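Local coordinates for protein ribonucleotide monophosphatase NagD (Escherichia coli, PDB 2C4N) that probably dephosphorylates a broad range of nucleotides and other phosphate esters with the help of magnesium, as a member of the HAD-like hydrolase superfamily, at residues D108-G117 with F133-T143. Residues are numbered along the deposited sequence; the frame is centred on the assembly and turned at random.
Sequences DVNPDFVIVG and FVANGARFIAT
Pro111 stands edge-on over one face of the Phe133 ring, its CG 3.6 Å above the centroid, a CH-pi contact that ties the loop before strand 113-116 to the last turn of helix 124-135. The same ring meets the backbone carbonyl of Asp108 at its edge, with Phe133 CZ 3.2 Å from Asp108 O. A Schellman motif with Gly137 at C-prime ends the helix and turns the chain into strand 139-142, which runs parallel to 113-116. Five backbone hydrogen bonds join the strands and the residues at their ends, from Arg139 N to Asp112 O through to Thr143 N to Val116 O; the straightest, Ile141 N to Val114 O, measures 3.0 Å at 176°. On the face carrying Val114, Val116 and Phe140, Val114 CG2 packs against Phe133 CB (3.4 Å) and Ala138 CB, while Val134 CG2 sits over a face of the Phe140 ring and Val116 CG2 at its edge. On the other face Phe113 and Arg139 run side by side, ring and guanidinium planes 40° apart, with Phe113 CE2 over the guanidinium and 3.4 Å from Arg139 NE. A bend at chi3 (64°) swings the guanidinium alongside the ring, and NH2 donates hydrogen bonds to Gln82 OE1 and to Pro234 O of a second subunit. An alanine in place of Phe133 would probably strip Pro111 of its aromatic platform and let the 108-112 loop shift. The pair forms the strands of a right-handed beta-alpha-beta unit in a four-stranded parallel sheet, probably that of the cap domain, as in related HAD phosphatases: strand 86-90 flanks 113-116 on its other edge, helix 71-80 covers Phe113 and Ile115, and helix 156-167 packs on Val134, Phe140 and Ala142.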
loop_
_atom_site.group_PDB
_atom_site.type_symbol
_atom_site.label_atom_id
_atom_site.label_comp_id
_atom_site.label_asym_id
_atom_site.label_seq_id
_atom_site.Cartn_x
_atom_site.Cartn_y
_atom_site.Cartn_z
ATOM N N ASP A 108 -16.746 25.640 8.202
ATOM C CA ASP A 108 -16.613 24.337 8.830
ATOM C C ASP A 108 -18.018 23.882 9.231
ATOM O O ASP A 108 -18.199 23.059 10.132
ATOM C CB ASP A 108 -15.671 24.396 10.039
ATOM C CG ASP A 108 -16.171 25.305 11.134
ATOM O OD1 ASP A 108 -17.216 25.964 10.949
ATOM O OD2 ASP A 108 -15.504 25.366 12.187
ATOM N N VAL A 109 -19.010 24.440 8.539
ATOM C CA VAL A 109 -20.415 24.103 8.750
ATOM C C VAL A 109 -20.994 23.566 7.443
ATOM O O VAL A 109 -21.122 24.301 6.463
ATOM C CB VAL A 109 -21.245 25.335 9.178
ATOM C CG1 VAL A 109 -22.702 24.937 9.373
ATOM C CG2 VAL A 109 -20.691 25.917 10.460
ATOM N N ASN A 110 -21.332 22.282 7.435
ATOM C CA ASN A 110 -21.899 21.634 6.256
ATOM C C ASN A 110 -21.178 21.964 4.947
ATOM O O ASN A 110 -21.790 22.429 3.983
ATOM C CB ASN A 110 -23.383 21.990 6.118
ATOM C CG ASN A 110 -24.201 21.555 7.320
ATOM O OD1 ASN A 110 -24.164 20.392 7.725
ATOM N ND2 ASN A 110 -24.946 22.489 7.896
ATOM N N PRO A 111 -19.860 21.730 4.895
ATOM C CA PRO A 111 -19.124 22.024 3.663
ATOM C C PRO A 111 -19.383 20.954 2.606
ATOM O O PRO A 111 -19.608 19.791 2.940
ATOM C CB PRO A 111 -17.669 22.035 4.127
ATOM C CG PRO A 111 -17.670 20.991 5.226
ATOM C CD PRO A 111 -18.951 21.300 5.973
ATOM N N ASP A 112 -19.358 21.352 1.335
ATOM C CA ASP A 112 -19.558 20.411 0.236
ATOM C C ASP A 112 -18.226 19.732 -0.077
ATOM O O ASP A 112 -18.186 18.552 -0.430
ATOM C CB ASP A 112 -20.045 21.140 -1.019
ATOM C CG ASP A 112 -21.347 21.884 -0.799
ATOM O OD1 ASP A 112 -22.333 21.241 -0.381
ATOM O OD2 ASP A 112 -21.387 23.107 -1.053
ATOM N N PHE A 113 -17.148 20.502 0.049
ATOM C CA PHE A 113 -15.795 20.025 -0.226
ATOM C C PHE A 113 -14.847 20.216 0.943
ATOM O O PHE A 113 -15.041 21.094 1.784
ATOM C CB PHE A 113 -15.145 20.803 -1.378
ATOM C CG PHE A 113 -15.923 20.807 -2.646
ATOM C CD1 PHE A 113 -16.996 21.677 -2.818
ATOM C CD2 PHE A 113 -15.565 19.962 -3.688
ATOM C CE1 PHE A 113 -17.699 21.706 -4.013
ATOM C CE2 PHE A 113 -16.263 19.983 -4.889
ATOM C CZ PHE A 113 -17.335 20.860 -5.050
ATOM N N VAL A 114 -13.805 19.391 0.961
ATOM C CA VAL A 114 -12.721 19.502 1.928
ATOM C C VAL A 114 -11.566 19.697 0.951
ATOM O O VAL A 114 -11.304 18.833 0.112
ATOM C CB VAL A 114 -12.492 18.211 2.741
ATOM C CG1 VAL A 114 -11.119 18.266 3.425
ATOM C CG2 VAL A 114 -13.578 18.066 3.801
ATOM N N ILE A 115 -10.905 20.846 1.028
ATOM C CA ILE A 115 -9.814 21.146 0.119
ATOM C C ILE A 115 -8.522 21.297 0.897
ATOM O O ILE A 115 -8.440 22.091 1.831
ATOM C CB ILE A 115 -10.085 22.450 -0.643
ATOM C CG1 ILE A 115 -11.460 22.376 -1.316
ATOM C CG2 ILE A 115 -8.985 22.689 -1.663
ATOM C CD1 ILE A 115 -11.925 23.687 -1.892
ATOM N N VAL A 116 -7.512 20.530 0.504
ATOM C CA VAL A 116 -6.230 20.584 1.179
ATOM C C VAL A 116 -5.138 21.104 0.259
ATOM O O VAL A 116 -4.946 20.604 -0.852
ATOM C CB VAL A 116 -5.800 19.186 1.701
ATOM C CG1 VAL A 116 -4.490 19.299 2.485
ATOM C CG2 VAL A 116 -6.898 18.593 2.577
ATOM N N GLY A 117 -4.439 22.130 0.727
ATOM C CA GLY A 117 -3.336 22.700 -0.026
ATOM C C GLY A 117 -2.129 22.600 0.886
ATOM O O GLY A 117 -1.715 21.501 1.250
ATOM N N PHE A 133 -15.292 15.507 8.054
ATOM C CA PHE A 133 -16.080 15.859 6.875
ATOM C C PHE A 133 -15.931 14.854 5.734
ATOM O O PHE A 133 -16.914 14.478 5.093
ATOM C CB PHE A 133 -15.710 17.259 6.377
ATOM C CG PHE A 133 -16.074 18.362 7.334
ATOM C CD1 PHE A 133 -17.358 18.437 7.872
ATOM C CD2 PHE A 133 -15.140 19.332 7.692
ATOM C CE1 PHE A 133 -17.704 19.464 8.753
ATOM C CE2 PHE A 133 -15.476 20.364 8.573
ATOM C CZ PHE A 133 -16.763 20.428 9.104
ATOM N N VAL A 134 -14.704 14.421 5.471
ATOM C CA VAL A 134 -14.471 13.461 4.398
ATOM C C VAL A 134 -15.158 12.148 4.733
ATOM O O VAL A 134 -15.806 11.542 3.881
ATOM C CB VAL A 134 -12.955 13.223 4.176
ATOM C CG1 VAL A 134 -12.733 12.087 3.178
ATOM C CG2 VAL A 134 -12.310 14.498 3.648
ATOM N N ALA A 135 -15.028 11.716 5.980
ATOM C CA ALA A 135 -15.652 10.477 6.409
ATOM C C ALA A 135 -17.167 10.560 6.263
ATOM O O ALA A 135 -17.829 9.548 6.036
ATOM C CB ALA A 135 -15.284 10.182 7.848
ATOM N N ASN A 136 -17.710 11.744 6.426
ATOM C CA ASN A 136 -19.109 12.006 6.252
ATOM C C ASN A 136 -19.596 12.358 4.869
ATOM O O ASN A 136 -20.686 12.813 4.707
ATOM C CB ASN A 136 -19.652 12.948 7.317
ATOM C CG ASN A 136 -19.802 12.280 8.651
ATOM O OD1 ASN A 136 -20.778 11.593 8.872
ATOM N ND2 ASN A 136 -18.888 12.488 9.526
ATOM N N GLY A 137 -18.784 12.092 3.871
ATOM C CA GLY A 137 -19.181 12.359 2.499
ATOM C C GLY A 137 -18.751 13.615 1.763
ATOM O O GLY A 137 -19.143 13.806 0.609
ATOM N N ALA A 138 -17.960 14.473 2.389
ATOM C CA ALA A 138 -17.531 15.684 1.700
ATOM C C ALA A 138 -16.614 15.319 0.535
ATOM O O ALA A 138 -15.858 14.346 0.613
ATOM C CB ALA A 138 -16.805 16.598 2.671
ATOM N N ARG A 139 -16.682 16.087 -0.550
ATOM C CA ARG A 139 -15.823 15.830 -1.704
ATOM C C ARG A 139 -14.389 16.242 -1.343
ATOM O O ARG A 139 -14.112 17.410 -1.053
ATOM C CB ARG A 139 -16.357 16.594 -2.923
ATOM C CG ARG A 139 -17.744 16.088 -3.349
ATOM C CD ARG A 139 -18.418 16.985 -4.384
ATOM N NE ARG A 139 -17.697 17.028 -5.655
ATOM C CZ ARG A 139 -18.133 17.671 -6.736
ATOM N NH1 ARG A 139 -19.287 18.322 -6.696
ATOM N NH2 ARG A 139 -17.417 17.666 -7.852
ATOM N N PHE A 140 -13.494 15.257 -1.364
ATOM C CA PHE A 140 -12.087 15.404 -0.985
ATOM C C PHE A 140 -11.157 15.774 -2.159
ATOM O O PHE A 140 -10.879 14.952 -3.033
ATOM C CB PHE A 140 -11.660 14.078 -0.330
ATOM C CG PHE A 140 -10.379 14.142 0.470
ATOM C CD1 PHE A 140 -9.797 15.355 0.837
ATOM C CD2 PHE A 140 -9.772 12.958 0.886
ATOM C CE1 PHE A 140 -8.624 15.384 1.607
ATOM C CE2 PHE A 140 -8.606 12.970 1.653
ATOM C CZ PHE A 140 -8.028 14.183 2.017
ATOM N N ILE A 141 -10.683 17.020 -2.161
ATOM C CA ILE A 141 -9.803 17.533 -3.214
ATOM C C ILE A 141 -8.501 18.047 -2.604
ATOM O O ILE A 141 -8.513 18.678 -1.546
ATOM C CB ILE A 141 -10.445 18.736 -3.959
ATOM C CG1 ILE A 141 -11.906 18.440 -4.306
ATOM C CG2 ILE A 141 -9.643 19.055 -5.207
ATOM C CD1 ILE A 141 -12.095 17.291 -5.259
ATOM N N ALA A 142 -7.384 17.805 -3.285
ATOM C CA ALA A 142 -6.082 18.260 -2.802
ATOM C C ALA A 142 -5.314 18.882 -3.965
ATOM O O ALA A 142 -5.408 18.412 -5.100
ATOM C CB ALA A 142 -5.299 17.090 -2.207
ATOM N N THR A 143 -4.545 19.931 -3.689
ATOM C CA THR A 143 -3.804 20.612 -4.749
ATOM C C THR A 143 -2.702 19.799 -5.426
ATOM O O THR A 143 -2.600 19.801 -6.651
ATOM C CB THR A 143 -3.202 21.955 -4.246
ATOM O OG1 THR A 143 -2.324 21.719 -3.142
ATOM C CG2 THR A 143 -4.307 22.903 -3.818
#